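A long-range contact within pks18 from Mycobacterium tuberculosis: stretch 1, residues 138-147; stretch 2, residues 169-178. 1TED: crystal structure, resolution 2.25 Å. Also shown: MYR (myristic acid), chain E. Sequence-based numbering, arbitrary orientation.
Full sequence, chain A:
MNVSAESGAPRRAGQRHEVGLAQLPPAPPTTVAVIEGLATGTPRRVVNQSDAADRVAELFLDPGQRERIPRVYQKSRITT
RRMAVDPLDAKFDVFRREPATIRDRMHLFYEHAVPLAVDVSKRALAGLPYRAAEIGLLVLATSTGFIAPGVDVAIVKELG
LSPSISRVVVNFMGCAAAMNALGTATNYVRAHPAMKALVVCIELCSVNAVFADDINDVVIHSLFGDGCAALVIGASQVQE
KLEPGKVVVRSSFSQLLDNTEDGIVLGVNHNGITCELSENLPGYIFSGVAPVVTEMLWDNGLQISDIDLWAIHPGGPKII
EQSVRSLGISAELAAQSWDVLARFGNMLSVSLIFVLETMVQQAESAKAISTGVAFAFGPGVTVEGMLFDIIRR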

# COMPACT_ATOMS: atom_id res chain seq x y z
N LEU A 138 -5.60 -10.72 2.19
CA LEU A 138 -4.65 -10.90 1.11
C LEU A 138 -3.83 -9.63 1.03
O LEU A 138 -4.37 -8.56 0.73
CB LEU A 138 -5.39 -11.12 -0.21
CG LEU A 138 -4.59 -10.85 -1.48
CD1 LEU A 138 -3.37 -11.73 -1.53
CD2 LEU A 138 -5.46 -11.12 -2.69
N VAL A 139 -2.53 -9.72 1.31
CA VAL A 139 -1.67 -8.54 1.23
C VAL A 139 -0.77 -8.69 0.02
O VAL A 139 -0.05 -9.68 -0.15
CB VAL A 139 -0.80 -8.36 2.50
CG1 VAL A 139 0.01 -7.07 2.40
CG2 VAL A 139 -1.69 -8.32 3.73
N LEU A 140 -0.81 -7.68 -0.84
CA LEU A 140 -0.01 -7.71 -2.05
C LEU A 140 0.99 -6.56 -2.04
O LEU A 140 0.61 -5.39 -1.89
CB LEU A 140 -0.94 -7.59 -3.26
CG LEU A 140 -0.42 -7.83 -4.68
CD1 LEU A 140 0.47 -6.67 -5.11
CD2 LEU A 140 0.31 -9.17 -4.74
N ALA A 141 2.27 -6.89 -2.18
CA ALA A 141 3.32 -5.88 -2.19
C ALA A 141 4.09 -5.88 -3.51
O ALA A 141 4.36 -6.95 -4.09
CB ALA A 141 4.28 -6.09 -1.04
N THR A 142 4.43 -4.68 -3.98
CA THR A 142 5.20 -4.50 -5.21
C THR A 142 5.69 -3.07 -5.28
O THR A 142 5.14 -2.17 -4.63
CB THR A 142 4.33 -4.69 -6.48
OG1 THR A 142 3.47 -5.83 -6.31
CG2 THR A 142 5.22 -4.91 -7.70
N SER A 143 6.73 -2.85 -6.08
CA SER A 143 7.29 -1.52 -6.30
C SER A 143 7.61 -1.40 -7.78
O SER A 143 8.25 -0.45 -8.21
CB SER A 143 8.55 -1.32 -5.45
OG SER A 143 8.21 -1.19 -4.08
N THR A 144 7.14 -2.37 -8.57
CA THR A 144 7.41 -2.40 -10.01
C THR A 144 6.17 -2.49 -10.91
O THR A 144 6.30 -2.73 -12.11
CB THR A 144 8.34 -3.58 -10.37
OG1 THR A 144 7.83 -4.79 -9.79
CG2 THR A 144 9.76 -3.33 -9.85
N GLY A 145 4.99 -2.28 -10.34
CA GLY A 145 3.75 -2.38 -11.11
C GLY A 145 2.82 -1.17 -11.12
O GLY A 145 3.12 -0.17 -11.74
N PHE A 146 1.69 -1.28 -10.43
CA PHE A 146 0.68 -0.20 -10.34
C PHE A 146 -0.37 -0.24 -11.46
O PHE A 146 -0.16 0.34 -12.53
CB PHE A 146 1.31 1.21 -10.34
CG PHE A 146 2.47 1.39 -9.38
CD1 PHE A 146 2.68 0.50 -8.32
CD2 PHE A 146 3.36 2.45 -9.55
CE1 PHE A 146 3.76 0.66 -7.45
CE2 PHE A 146 4.44 2.62 -8.69
CZ PHE A 146 4.64 1.73 -7.64
N ILE A 147 -1.49 -0.91 -11.22
CA ILE A 147 -2.58 -0.98 -12.20
C ILE A 147 -3.93 -1.07 -11.49
O ILE A 147 -4.01 -1.58 -10.38
CB ILE A 147 -2.48 -2.19 -13.14
CG1 ILE A 147 -1.22 -2.99 -12.83
CG2 ILE A 147 -2.54 -1.74 -14.60
CD1 ILE A 147 -1.51 -4.27 -12.08
N VAL A 169 -3.10 -3.36 -0.55
CA VAL A 169 -2.02 -3.30 -1.52
C VAL A 169 -0.92 -2.36 -1.01
O VAL A 169 -1.16 -1.19 -0.72
CB VAL A 169 -2.54 -2.82 -2.89
CG1 VAL A 169 -1.39 -2.68 -3.88
CG2 VAL A 169 -3.54 -3.80 -3.42
N VAL A 170 0.29 -2.90 -0.91
CA VAL A 170 1.46 -2.17 -0.42
C VAL A 170 2.46 -1.87 -1.53
O VAL A 170 3.18 -2.76 -1.97
CB VAL A 170 2.18 -2.96 0.67
CG1 VAL A 170 3.42 -2.21 1.13
CG2 VAL A 170 1.24 -3.19 1.83
N ASN A 171 2.49 -0.62 -1.96
CA ASN A 171 3.38 -0.18 -3.02
C ASN A 171 4.50 0.74 -2.54
O ASN A 171 4.35 1.45 -1.53
CB ASN A 171 2.59 0.54 -4.11
CG ASN A 171 1.59 -0.36 -4.81
OD1 ASN A 171 1.95 -1.37 -5.41
ND2 ASN A 171 0.31 0.00 -4.72
N PHE A 172 5.61 0.72 -3.27
CA PHE A 172 6.78 1.56 -2.99
C PHE A 172 7.43 1.52 -1.62
O PHE A 172 7.98 2.52 -1.15
CB PHE A 172 6.46 3.02 -3.36
CG PHE A 172 6.93 3.40 -4.74
CD1 PHE A 172 7.30 2.43 -5.67
CD2 PHE A 172 7.01 4.74 -5.12
CE1 PHE A 172 7.74 2.77 -6.94
CE2 PHE A 172 7.45 5.10 -6.39
CZ PHE A 172 7.81 4.11 -7.31
N MET A 173 7.36 0.36 -0.96
CA MET A 173 8.03 0.22 0.32
C MET A 173 9.31 -0.56 0.02
O MET A 173 10.00 -1.04 0.92
CB MET A 173 7.12 -0.47 1.35
CG MET A 173 5.92 0.40 1.71
SD MET A 173 5.15 0.07 3.30
CE MET A 173 6.14 1.15 4.35
N GLY A 174 9.61 -0.68 -1.27
CA GLY A 174 10.82 -1.35 -1.73
C GLY A 174 11.22 -2.76 -1.34
O GLY A 174 10.40 -3.67 -1.19
N CYS A 175 12.53 -2.93 -1.18
CA CYS A 175 13.14 -4.21 -0.85
C CYS A 175 12.72 -4.79 0.48
O CYS A 175 12.85 -6.00 0.69
CB CYS A 175 14.68 -4.09 -0.90
SG CYS A 175 15.39 -3.63 -2.51
N ALA A 176 12.20 -3.96 1.37
CA ALA A 176 11.78 -4.43 2.69
C ALA A 176 10.27 -4.62 2.84
O ALA A 176 9.78 -4.87 3.95
CB ALA A 176 12.29 -3.47 3.78
N ALA A 177 9.54 -4.54 1.74
CA ALA A 177 8.07 -4.66 1.77
C ALA A 177 7.50 -5.99 2.29
O ALA A 177 6.37 -6.03 2.77
CB ALA A 177 7.50 -4.34 0.39
N ALA A 178 8.26 -7.07 2.19
CA ALA A 178 7.76 -8.34 2.68
C ALA A 178 7.53 -8.22 4.18
O ALA A 178 6.61 -8.84 4.71
CB ALA A 178 8.75 -9.46 2.39
C1 MYR E . 18.96 -6.43 -17.99
O1 MYR E . 19.26 -7.60 -18.23
O2 MYR E . 19.83 -5.55 -18.08
C2 MYR E . 17.53 -6.06 -17.59
C3 MYR E . 17.48 -5.60 -16.13
C4 MYR E . 16.05 -5.26 -15.71
C5 MYR E . 15.99 -4.75 -14.27
C6 MYR E . 16.71 -3.41 -14.09
C7 MYR E . 16.00 -2.25 -14.79
C8 MYR E . 14.66 -1.92 -14.14
C9 MYR E . 14.83 -1.44 -12.69
C10 MYR E . 13.48 -1.25 -12.02
C11 MYR E . 13.65 -0.83 -10.55
C12 MYR E . 12.30 -0.69 -9.86
C13 MYR E . 12.49 -0.35 -8.38
C14 MYR E . 11.15 -0.24 -7.65
O HOH W 1 6.20 -2.27 -1.93
O HOH W 2 8.39 -3.56 -3.12

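Two neighbouring parallel strands, their directions 16° apart, carry the first half of this contact; beyond their ends a polar turn and an aromatic pair take over. Leu138 stays out of reach, so the contact opens at Val139, whose CG1 lies 4.1 Å from CG2 of Val170, a simple apolar touch between branched side chains.

Leu140 begins the backbone ladder. Its O accepts from Val170 N at 2.7 Å and a nearly straight 170°, and the same oxygen receives a CA-H...O contact from Val169 CA at 3.4 Å. This is the parallel pattern: a carbonyl facing one partner amide also meets the CA-H of the residue before it. Ala141, paired with Val170, puts its small methyl on the same face as the valine. Its CB sits 4.1 Å from Val170 CB and 3.9 Å from Ala177 CB, so one alanine touches both the neighbouring strand and a residue further along stretch 2.

Thr142 completes the strand. Its N donates to Val170 O at 3.0 Å, and its O accepts from Phe172 N at 3.2 Å, with the angle down to 141°, less straight than the two bonds before it. Val170 is thus held through both its N and its O, by residues two apart in stretch 1. The hydroxyl of Thr142 turns back on its own strand, OG1 donating to Ala141 O at 2.6 Å. Thr142 O is also bonded by water 1, which donates to it at 2.9 Å and accepts from Met173 N at 3.0 Å, carrying the connection past the last direct backbone bond.

At Ser143 the side chain takes over from the backbone. Gly174 N donates weakly to Ser143 OG, 3.2 Å away at 131°, and water 2 links the same hydroxyl, at 2.6 Å, to Gly174 O, at 2.8 Å from the water. Gly174 has a phi of 55°, a region that by itself favours glycine. Ser143 O lies 3.0 Å from C14 of the myristic acid.

Thr144 and Gly145 make no contact with stretch 2, but Phe146 returns to it. Its CA-to-CB bond points sideways, yet the ring reaches back, presenting its edge to the face of Phe172 with centroids 5.0 Å apart and planes at 72°. Phe146 CZ comes within 3.3 Å of Phe172 CE1, while Phe146 CE1 lies 3.4 Å from Asn171 OD1, near the ring plane. Ile147 is out of reach, and the contact ends with the aromatic pair.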